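Local coordinates for protein porin (Rhodobacter capsulatus, PDB 2POR) that forms trimeric beta-barrel channels in the outer membrane that let small hydrophilic solutes of up to about 0.6 kDa diffuse through passively, at residues A43-A47 against H48-G52; D74-G77 against A78-L82; L206-D209 against F210-V214. All blocks are in the same frame, centred on the assembly; numbering follows the deposited sequence.

Interaction 1: residues A43-A47 against H48-G52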
ATOM      1  N   ALA A  43      -9.898   2.051  15.106  1.00 19.68           N
ATOM      2  CA  ALA A  43      -8.588   1.750  14.548  1.00 19.54           C
ATOM      3  C   ALA A  43      -8.286   2.819  13.508  1.00 25.22           C
ATOM      4  O   ALA A  43      -9.207   3.418  12.926  1.00 20.81           O
ATOM      5  CB  ALA A  43      -8.621   0.374  13.890  1.00 16.52           C
ATOM      6  N   SER A  44      -7.034   3.208  13.254  1.00 17.32           N
ATOM      7  CA  SER A  44      -6.745   4.070  12.128  1.00 13.95           C
ATOM      8  C   SER A  44      -5.312   3.806  11.641  1.00 17.36           C
ATOM      9  O   SER A  44      -4.484   3.338  12.432  1.00 16.29           O
ATOM     10  CB  SER A  44      -6.858   5.541  12.505  1.00 18.32           C
ATOM     11  OG  SER A  44      -6.097   5.869  13.629  1.00 28.70           O
ATOM     12  N   PHE A  45      -5.072   4.114  10.386  1.00 18.21           N
ATOM     13  CA  PHE A  45      -3.750   4.050   9.789  1.00 19.59           C
ATOM     14  C   PHE A  45      -3.824   4.793   8.477  1.00 21.25           C
ATOM     15  O   PHE A  45      -4.937   5.024   7.972  1.00 19.84           O
ATOM     16  CB  PHE A  45      -3.337   2.579   9.572  1.00 12.80           C
ATOM     17  CG  PHE A  45      -4.157   1.725   8.631  1.00 16.76           C
ATOM     18  CD1 PHE A  45      -3.878   1.692   7.274  1.00 13.03           C
ATOM     19  CD2 PHE A  45      -5.205   0.954   9.134  1.00 15.77           C
ATOM     20  CE1 PHE A  45      -4.654   0.890   6.425  1.00 18.11           C
ATOM     21  CE2 PHE A  45      -5.966   0.163   8.280  1.00 14.29           C
ATOM     22  CZ  PHE A  45      -5.701   0.126   6.922  1.00 18.49           C
ATOM     23  N   LYS A  46      -2.684   5.198   7.897  1.00 14.65           N
ATOM     24  CA  LYS A  46      -2.672   5.915   6.644  1.00 13.19           C
ATOM     25  C   LYS A  46      -2.436   4.964   5.520  1.00 16.83           C
ATOM     26  O   LYS A  46      -1.925   3.857   5.731  1.00 18.21           O
ATOM     27  CB  LYS A  46      -1.606   6.985   6.622  1.00 14.48           C
ATOM     28  CG  LYS A  46      -1.849   7.927   7.780  1.00 19.35           C
ATOM     29  CD  LYS A  46      -1.054   9.196   7.695  1.00 22.07           C
ATOM     30  CE  LYS A  46      -1.326  10.046   8.923  1.00 29.45           C
ATOM     31  NZ  LYS A  46      -0.764   9.429  10.108  1.00 30.58           N
ATOM     32  N   ALA A  47      -2.752   5.356   4.304  1.00 13.74           N
ATOM     33  CA  ALA A  47      -2.738   4.439   3.199  1.00 14.51           C
ATOM     34  C   ALA A  47      -1.295   3.927   2.963  1.00 17.84           C
ATOM     35  O   ALA A  47      -1.093   2.753   2.626  1.00 16.71           O
ATOM     36  CB  ALA A  47      -3.198   5.140   1.935  1.00 13.21           C
ATOM     37  N   HIS A  48      -0.275   4.767   3.109  1.00 18.81           N
ATOM     38  CA  HIS A  48       1.116   4.328   2.868  1.00 17.50           C
ATOM     39  C   HIS A  48       1.600   3.381   3.954  1.00 22.24           C
ATOM     40  O   HIS A  48       2.649   2.772   3.781  1.00 17.89           O
ATOM     41  CB  HIS A  48       2.050   5.560   2.772  1.00 11.96           C
ATOM     42  CG  HIS A  48       2.260   6.327   4.055  1.00 19.24           C
ATOM     43  ND1 HIS A  48       1.469   7.211   4.653  1.00 19.50           N
ATOM     44  CD2 HIS A  48       3.364   6.196   4.856  1.00 18.37           C
ATOM     45  CE1 HIS A  48       2.032   7.617   5.761  1.00 20.35           C
ATOM     46  NE2 HIS A  48       3.186   6.995   5.878  1.00 20.64           N
ATOM     47  N   GLU A  49       0.832   3.195   5.039  1.00 14.70           N
ATOM     48  CA  GLU A  49       1.168   2.357   6.156  1.00 14.46           C
ATOM     49  C   GLU A  49       0.352   1.108   6.101  1.00 14.22           C
ATOM     50  O   GLU A  49       0.383   0.359   7.090  1.00 15.82           O
ATOM     51  CB  GLU A  49       0.818   2.915   7.505  1.00 15.73           C
ATOM     52  CG  GLU A  49       1.309   4.305   7.735  1.00 24.60           C
ATOM     53  CD  GLU A  49       0.864   4.869   9.080  1.00 32.30           C
ATOM     54  OE1 GLU A  49      -0.312   4.822   9.450  1.00 21.35           O
ATOM     55  OE2 GLU A  49       1.729   5.385   9.776  1.00 21.91           O
ATOM     56  N   SER A  50      -0.382   0.816   5.027  1.00 14.73           N
ATOM     57  CA  SER A  50      -1.280  -0.320   5.086  1.00 13.74           C
ATOM     58  C   SER A  50      -0.600  -1.672   5.288  1.00 20.29           C
ATOM     59  O   SER A  50      -1.165  -2.520   5.992  1.00 16.11           O
ATOM     60  CB  SER A  50      -2.084  -0.414   3.809  0.60 12.78           C
ATOM     61  OG  SER A  50      -2.728   0.790   3.432  0.60 15.12           O
ATOM     62  N   VAL A  51       0.614  -1.933   4.711  1.00 15.56           N
ATOM     63  CA  VAL A  51       1.310  -3.205   4.970  1.00 16.90           C
ATOM     64  C   VAL A  51       1.678  -3.376   6.436  1.00 10.27           C
ATOM     65  O   VAL A  51       1.439  -4.446   7.020  1.00 17.77           O
ATOM     66  CB  VAL A  51       2.560  -3.244   4.060  1.00 16.34           C
ATOM     67  CG1 VAL A  51       3.372  -4.478   4.392  1.00 18.56           C
ATOM     68  CG2 VAL A  51       2.149  -3.320   2.609  1.00 16.82           C
ATOM     69  N   GLY A  52       2.217  -2.310   7.047  1.00 12.24           N
ATOM     70  CA  GLY A  52       2.591  -2.309   8.439  1.00 13.64           C
ATOM     71  C   GLY A  52       1.394  -2.405   9.354  1.00 15.14           C
ATOM     72  O   GLY A  52       1.458  -3.067  10.381  1.00 15.99           O
TER
HETATM   73  O   HOH W   1      -1.185   6.547  11.353  1.00 35.76           O
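Lys46 and Glu49 meet at a strand-to-helix turn, where barrel strand 40-46 ends and the chain winds through a short 3-10 segment into helix 50-53. Two bonds join this pair in opposite directions. Glu49 N donates to Lys46 O at 2.9 Å. Lys46 N in turn donates to Glu49 OE1 at 2.9 Å, and this bond is nearly straight at 169°. OE1 receives it on the anti side, though tilted out of the carboxylate plane. The Glu49 side chain can reach back because its CG is anti to the carbonyl carbon (chi1 -51°) and the chain then runs extended. Glu49 OE1 also accepts from a water at 2.7 Å. Lys46 NZ donates to the same water, which thus bridges the two opposite charges. An alanine here would probably leave Lys46 N without this acceptor and break the water link to the lysine amino group. One residue further on, the helix begins, with Glu49 at its N-cap position. Ser50 N donates to Ala47 O at 3.2 Å. The Ser50 side chain was modelled in two positions. In one of them Ser50 OG also donates to Ala47 O, from the same face of its plane, and meets the edge of the Phe45 ring. Lys46 and His48 lie side by side, with Lys46 CB 3.7 Å from His48 ND1. Glu49 CG sits over one face of the His48 ring, offset toward the rim. The turn also lies at the trimer interface. Ser50 packs on Ala47 of the second subunit, and Ala47 packs on Ser50 of the third subunit.

Interaction 2: residues D74-G77 against A78-L82. With CA (calcium ion), chain B.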
ATOM      1  N   ASP A  74       1.285   1.153  16.781  1.00 15.69           N
ATOM      2  CA  ASP A  74       2.320   2.134  16.744  1.00 17.65           C
ATOM      3  C   ASP A  74       1.853   3.314  17.599  1.00 22.75           C
ATOM      4  O   ASP A  74       1.462   4.361  17.097  1.00 21.21           O
ATOM      5  CB  ASP A  74       2.574   2.496  15.263  1.00 14.59           C
ATOM      6  CG  ASP A  74       3.728   3.467  14.993  1.00 19.98           C
ATOM      7  OD1 ASP A  74       4.356   3.978  15.941  1.00 18.00           O
ATOM      8  OD2 ASP A  74       3.996   3.729  13.812  1.00 24.40           O
ATOM      9  N   ALA A  75       1.932   3.174  18.917  1.00 18.50           N
ATOM     10  CA  ALA A  75       1.469   4.165  19.893  1.00 19.75           C
ATOM     11  C   ALA A  75       2.567   5.035  20.448  1.00 25.86           C
ATOM     12  O   ALA A  75       3.757   4.684  20.395  1.00 24.49           O
ATOM     13  CB  ALA A  75       0.795   3.447  21.065  1.00 15.70           C
ATOM     14  N   LEU A  76       2.195   6.181  20.978  1.00 18.04           N
ATOM     15  CA  LEU A  76       3.107   7.066  21.639  1.00 15.51           C
ATOM     16  C   LEU A  76       3.414   6.498  22.978  1.00 14.71           C
ATOM     17  O   LEU A  76       2.698   5.628  23.458  1.00 17.59           O
ATOM     18  CB  LEU A  76       2.511   8.431  21.853  1.00 16.00           C
ATOM     19  CG  LEU A  76       2.115   9.140  20.567  1.00 22.46           C
ATOM     20  CD1 LEU A  76       1.457  10.437  20.958  1.00 21.79           C
ATOM     21  CD2 LEU A  76       3.325   9.377  19.643  1.00 22.12           C
ATOM     22  N   GLY A  77       4.513   6.893  23.608  1.00 17.76           N
ATOM     23  CA  GLY A  77       4.723   6.436  24.963  1.00 17.10           C
ATOM     24  C   GLY A  77       3.951   7.392  25.888  1.00 17.15           C
ATOM     25  O   GLY A  77       3.528   8.460  25.418  1.00 18.35           O
ATOM     26  N   ALA A  78       3.786   7.054  27.171  1.00 20.25           N
ATOM     27  CA  ALA A  78       3.001   7.833  28.135  1.00 16.35           C
ATOM     28  C   ALA A  78       3.317   9.300  28.239  1.00 23.67           C
ATOM     29  O   ALA A  78       2.404  10.133  28.188  1.00 22.78           O
ATOM     30  CB  ALA A  78       3.172   7.232  29.467  1.00 18.71           C
ATOM     31  N   SER A  79       4.586   9.724  28.308  1.00 18.97           N
ATOM     32  CA  SER A  79       4.918  11.129  28.365  1.00 20.71           C
ATOM     33  C   SER A  79       4.570  11.886  27.102  1.00 27.48           C
ATOM     34  O   SER A  79       3.985  12.972  27.182  1.00 21.54           O
ATOM     35  CB  SER A  79       6.410  11.323  28.645  1.00 24.34           C
ATOM     36  OG  SER A  79       6.755  10.561  29.790  1.00 24.45           O
ATOM     37  N   GLU A  80       4.902  11.379  25.914  1.00 20.47           N
ATOM     38  CA  GLU A  80       4.592  12.059  24.680  1.00 18.48           C
ATOM     39  C   GLU A  80       3.060  12.149  24.533  1.00 15.64           C
ATOM     40  O   GLU A  80       2.613  13.210  24.109  1.00 21.68           O
ATOM     41  CB  GLU A  80       5.172  11.281  23.535  1.00 14.52           C
ATOM     42  CG  GLU A  80       5.061  12.126  22.294  1.00 19.36           C
ATOM     43  CD  GLU A  80       5.864  11.704  21.088  1.00 21.31           C
ATOM     44  OE1 GLU A  80       6.686  10.798  21.154  1.00 23.28           O
ATOM     45  OE2 GLU A  80       5.735  12.333  20.042  1.00 17.31           O
ATOM     46  N   ALA A  81       2.318  11.095  24.903  1.00 18.80           N
ATOM     47  CA  ALA A  81       0.848  11.030  24.855  1.00 19.97           C
ATOM     48  C   ALA A  81       0.272  12.212  25.666  1.00 25.91           C
ATOM     49  O   ALA A  81      -0.674  12.863  25.205  1.00 26.82           O
ATOM     50  CB  ALA A  81       0.350   9.720  25.459  1.00 18.56           C
ATOM     51  N   LEU A  82       0.839  12.603  26.813  1.00 24.81           N
ATOM     52  CA  LEU A  82       0.339  13.764  27.539  1.00 20.49           C
ATOM     53  C   LEU A  82       0.960  15.087  27.173  1.00 30.61           C
ATOM     54  O   LEU A  82       0.220  16.072  27.170  1.00 30.38           O
ATOM     55  CB  LEU A  82       0.493  13.567  29.056  1.00 18.07           C
ATOM     56  CG  LEU A  82      -0.132  12.307  29.634  1.00 23.91           C
ATOM     57  CD1 LEU A  82      -0.136  12.356  31.142  1.00 21.74           C
ATOM     58  CD2 LEU A  82      -1.531  12.163  29.100  1.00 22.55           C
TER
HETATM   59 CA    CA B 302       7.933  11.646  19.129  1.00 21.26          CA
HETATM   60  O   HOH W   2       6.739   8.575  22.896  1.00 19.18           O
HETATM   61  O   HOH W   3       7.163  13.268  17.653  1.00 20.86           O
HETATM   62  O   HOH W   4       8.575  13.546  20.222  1.00 18.77           O
HETATM   63  O   HOH W   5       9.762  10.531  20.268  1.00 20.83           O
HETATM   64  O   HOH W   6       9.735  12.058  17.638  1.00 22.54           O
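Leu76 makes van der Waals contacts with the first turn of helix 78-83. Leu76 CD2 lies against the carboxylate end of Glu80, 3.7 Å from Glu80 CD, and the two side chains cross at about a right angle. The apolar pair is Leu76 CB and Ala81 CB, 4.4 Å apart. One backbone hydrogen bond spans the segments: Ala81 N donates to Gly77 O at 2.9 Å. This is the first i to i+4 bond of the helix, with Gly77 at the N-cap position. A water accepts from Gly77 N and donates to Glu80 OE1 at 2.8 Å. Glu80 makes the metal contact: its CG is anti to the backbone N (chi1 -170°), and the extended chain carries the carboxylate to a calcium ion. Glu80 OE1 and Glu80 OE2 each lie 2.5 Å from the calcium. Four waters and Asp108 also bind the ion. The helix probably belongs to the long loop that in porins folds inward and narrows the channel. Here it packs on the barrel wall: Ala78 and Leu82 touch Ala131 of strand 128-134, Ser79 and Leu82 touch Ala153 of strand 148-158, and Ala81 rests on Leu120 of strand 118-125.

Interaction 3: residues L206-D209 against F210-V214. With C8E ((hydroxyethyloxy)tri(ethyloxy)octane), chain E.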
ATOM      1  N   LEU A 206      21.734   7.462  29.404  1.00 21.41           N
ATOM      2  CA  LEU A 206      21.631   6.783  28.130  1.00 19.79           C
ATOM      3  C   LEU A 206      22.762   5.774  27.971  1.00 33.84           C
ATOM      4  O   LEU A 206      23.793   5.915  28.627  1.00 26.21           O
ATOM      5  CB  LEU A 206      21.739   7.780  27.007  1.00 20.83           C
ATOM      6  CG  LEU A 206      20.662   8.847  26.873  1.00 25.89           C
ATOM      7  CD1 LEU A 206      20.984   9.727  25.677  1.00 25.84           C
ATOM      8  CD2 LEU A 206      19.293   8.162  26.740  1.00 21.85           C
ATOM      9  N   ASP A 207      22.599   4.750  27.130  1.00 24.31           N
ATOM     10  CA  ASP A 207      23.667   3.847  26.773  1.00 26.55           C
ATOM     11  C   ASP A 207      24.692   4.707  26.035  1.00 29.31           C
ATOM     12  O   ASP A 207      24.343   5.552  25.195  1.00 22.97           O
ATOM     13  CB  ASP A 207      23.143   2.772  25.858  1.00 22.03           C
ATOM     14  CG  ASP A 207      24.263   1.939  25.242  1.00 23.24           C
ATOM     15  OD1 ASP A 207      24.864   1.155  25.979  1.00 24.98           O
ATOM     16  OD2 ASP A 207      24.529   2.095  24.052  1.00 24.03           O
ATOM     17  N   ARG A 208      25.979   4.452  26.309  1.00 26.76           N
ATOM     18  CA  ARG A 208      27.083   5.182  25.691  1.00 22.68           C
ATOM     19  C   ARG A 208      27.038   5.182  24.189  1.00 17.48           C
ATOM     20  O   ARG A 208      27.091   6.245  23.567  1.00 22.76           O
ATOM     21  CB  ARG A 208      28.453   4.589  26.098  1.00 24.59           C
ATOM     22  CG  ARG A 208      29.679   5.284  25.461  1.00 26.44           C
ATOM     23  CD  ARG A 208      30.924   4.390  25.615  1.00 20.80           C
ATOM     24  NE  ARG A 208      30.805   3.185  24.807  1.00 20.58           N
ATOM     25  CZ  ARG A 208      30.938   1.979  25.359  1.00 17.56           C
ATOM     26  NH1 ARG A 208      31.203   1.803  26.654  1.00 22.76           N
ATOM     27  NH2 ARG A 208      30.755   0.919  24.594  1.00 19.37           N
ATOM     28  N   ASP A 209      26.969   3.995  23.587  1.00 16.79           N
ATOM     29  CA  ASP A 209      27.029   3.972  22.149  1.00 17.98           C
ATOM     30  C   ASP A 209      25.733   4.461  21.491  1.00 25.82           C
ATOM     31  O   ASP A 209      25.782   5.032  20.406  1.00 23.17           O
ATOM     32  CB  ASP A 209      27.390   2.551  21.722  1.00 24.37           C
ATOM     33  CG  ASP A 209      28.848   2.181  22.094  1.00 28.77           C
ATOM     34  OD1 ASP A 209      29.697   3.056  22.245  1.00 22.89           O
ATOM     35  OD2 ASP A 209      29.106   0.999  22.244  1.00 27.21           O
ATOM     36  N   PHE A 210      24.583   4.329  22.137  1.00 24.91           N
ATOM     37  CA  PHE A 210      23.333   4.931  21.637  1.00 27.45           C
ATOM     38  C   PHE A 210      23.508   6.478  21.640  1.00 21.30           C
ATOM     39  O   PHE A 210      23.261   7.159  20.624  1.00 22.41           O
ATOM     40  CB  PHE A 210      22.207   4.405  22.577  1.00 24.74           C
ATOM     41  CG  PHE A 210      20.824   5.032  22.430  1.00 36.77           C
ATOM     42  CD1 PHE A 210      20.517   6.205  23.108  1.00 36.73           C
ATOM     43  CD2 PHE A 210      19.880   4.437  21.619  1.00 48.62           C
ATOM     44  CE1 PHE A 210      19.268   6.784  22.972  1.00 42.01           C
ATOM     45  CE2 PHE A 210      18.628   5.022  21.487  1.00 38.96           C
ATOM     46  CZ  PHE A 210      18.328   6.190  22.160  1.00 34.54           C
ATOM     47  N   ALA A 211      24.035   7.063  22.731  1.00 18.70           N
ATOM     48  CA  ALA A 211      24.326   8.480  22.798  1.00 17.41           C
ATOM     49  C   ALA A 211      25.283   8.960  21.736  1.00 21.61           C
ATOM     50  O   ALA A 211      25.079  10.008  21.112  1.00 23.50           O
ATOM     51  CB  ALA A 211      24.888   8.764  24.176  1.00 20.52           C
ATOM     52  N   ARG A 212      26.359   8.216  21.447  1.00 24.46           N
ATOM     53  CA  ARG A 212      27.313   8.622  20.424  1.00 21.96           C
ATOM     54  C   ARG A 212      26.664   8.619  19.054  1.00 20.18           C
ATOM     55  O   ARG A 212      26.948   9.484  18.222  1.00 23.86           O
ATOM     56  CB  ARG A 212      28.521   7.666  20.408  1.00 19.67           C
ATOM     57  CG  ARG A 212      29.354   7.721  21.719  1.00 22.71           C
ATOM     58  CD  ARG A 212      30.572   6.700  21.749  1.00 23.65           C
ATOM     59  NE  ARG A 212      31.451   6.939  20.614  1.00 20.64           N
ATOM     60  CZ  ARG A 212      32.439   7.832  20.638  1.00 19.45           C
ATOM     61  NH1 ARG A 212      32.722   8.511  21.735  1.00 22.61           N
ATOM     62  NH2 ARG A 212      33.181   8.056  19.579  1.00 22.43           N
ATOM     63  N   ALA A 213      25.786   7.652  18.788  1.00 22.64           N
ATOM     64  CA  ALA A 213      25.077   7.580  17.496  1.00 24.94           C
ATOM     65  C   ALA A 213      24.145   8.789  17.294  1.00 28.90           C
ATOM     66  O   ALA A 213      23.976   9.210  16.152  1.00 28.23           O
ATOM     67  CB  ALA A 213      24.260   6.299  17.412  1.00 18.67           C
ATOM     68  N   VAL A 214      23.589   9.426  18.350  1.00 27.53           N
ATOM     69  CA  VAL A 214      22.824  10.674  18.234  1.00 24.66           C
ATOM     70  C   VAL A 214      23.690  11.690  17.531  1.00 28.81           C
ATOM     71  O   VAL A 214      23.179  12.405  16.672  1.00 36.46           O
ATOM     72  CB  VAL A 214      22.429  11.315  19.603  1.00 28.48           C
ATOM     73  CG1 VAL A 214      21.810  12.723  19.473  1.00 34.90           C
ATOM     74  CG2 VAL A 214      21.453  10.388  20.248  1.00 30.97           C
TER
HETATM   75  C1  C8E E 545      16.947  10.756  25.212  0.88 42.96           C
HETATM   76  C2  C8E E 545      17.008  10.169  23.824  0.88 41.67           C
HETATM   77  C3  C8E E 545      17.293  11.317  22.917  0.88 42.57           C
HETATM   78  C4  C8E E 545      17.256  10.695  21.551  0.88 43.55           C
HETATM   79  C5  C8E E 545      16.810  11.681  20.478  0.88 44.03           C
HETATM   80  C6  C8E E 545      17.639  12.958  20.392  0.88 42.16           C
HETATM   81  C7  C8E E 545      17.400  13.743  19.088  0.88 39.75           C
HETATM   82  C8  C8E E 545      18.286  14.954  19.205  0.88 37.75           C
HETATM   83  O9  C8E E 545      18.607  15.755  18.087  0.88 38.94           O
HETATM   84  C10 C8E E 545      20.010  15.966  17.975  0.88 40.72           C
HETATM   85  C11 C8E E 545      20.314  17.071  17.022  0.88 45.43           C
HETATM   86  O12 C8E E 545      21.533  17.060  16.297  0.88 54.18           O
HETATM   87  C13 C8E E 545      21.408  16.438  15.012  0.88 63.79           C
HETATM   88  C14 C8E E 545      22.343  15.259  14.711  0.88 72.45           C
HETATM   89  O15 C8E E 545      23.767  15.441  14.870  0.88 79.05           O
HETATM   90  C16 C8E E 545      24.552  15.185  13.683  0.88 84.79           C
HETATM   91  C17 C8E E 545      25.239  16.389  12.989  0.88 88.54           C
HETATM   92  O18 C8E E 545      26.387  16.323  12.098  0.88 91.31           O
HETATM   93  C19 C8E E 545      27.661  16.288  12.808  0.88 93.11           C
HETATM   94  C20 C8E E 545      28.679  17.423  12.556  0.88 93.71           C
HETATM   95  O21 C8E E 545      27.984  18.632  12.221  0.88 93.34           O
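Asp207 turns its CG away from its own N (chi1 169°), which swings the carboxylate over the start of helix 208-214. There Asp207 OD2 accepts from Phe210 N at 2.9 Å, on its anti side and somewhat out of the carboxylate plane. Phe210 has a similar first torsion (171°), and its ring extends out beside the helix, where Leu206 CD2 reaches Phe210 CE1 obliquely at 4.0 Å. Leu206 CD1 touches Ala211 CB. The octyl tail of a bound detergent joins this apolar patch: its C2 lies at the edge of the Phe210 ring, and its C1 is 3.8 Å from Leu206 CD2. Ala211 N donates to Asp207 O at 2.9 Å and 170°. Arg208 grips the Asp209 carboxylate side-on, with NE to OD1 at 2.8 Å and NH2 to OD2 at 2.9 Å. Both nitrogens come from above the carboxylate plane. Arg212 lies alongside Asp209, its CD 3.8 Å from Asp209 OD1, but its NE bonds to Thr218 O. Asp207 OD1 is held by Ala179 N. An aspartate N-cap bonding to the amide three residues on is a classic helix start, and here it begins the short helix that follows a barrel strand.

The three contacts come in series along the chain, and each lies at the start of one of the short helices of this 16-stranded antiparallel barrel. Interactions 1 and 2 are neighbours: their centres are 18 Å apart and their nearest atoms about 5 Å, without touching. Interaction 3 is remote, with centres 22 Å from interaction 2 and 31 Å from interaction 1. Interactions 1 and 3 both reach the barrel sheet, through strands 40-46 and 195-207. The surroundings differ. The three helix starts lie in three settings: a subunit interface for interaction 1, a calcium site inside the barrel for interaction 2, and an apolar spot touched by a detergent tail for interaction 3.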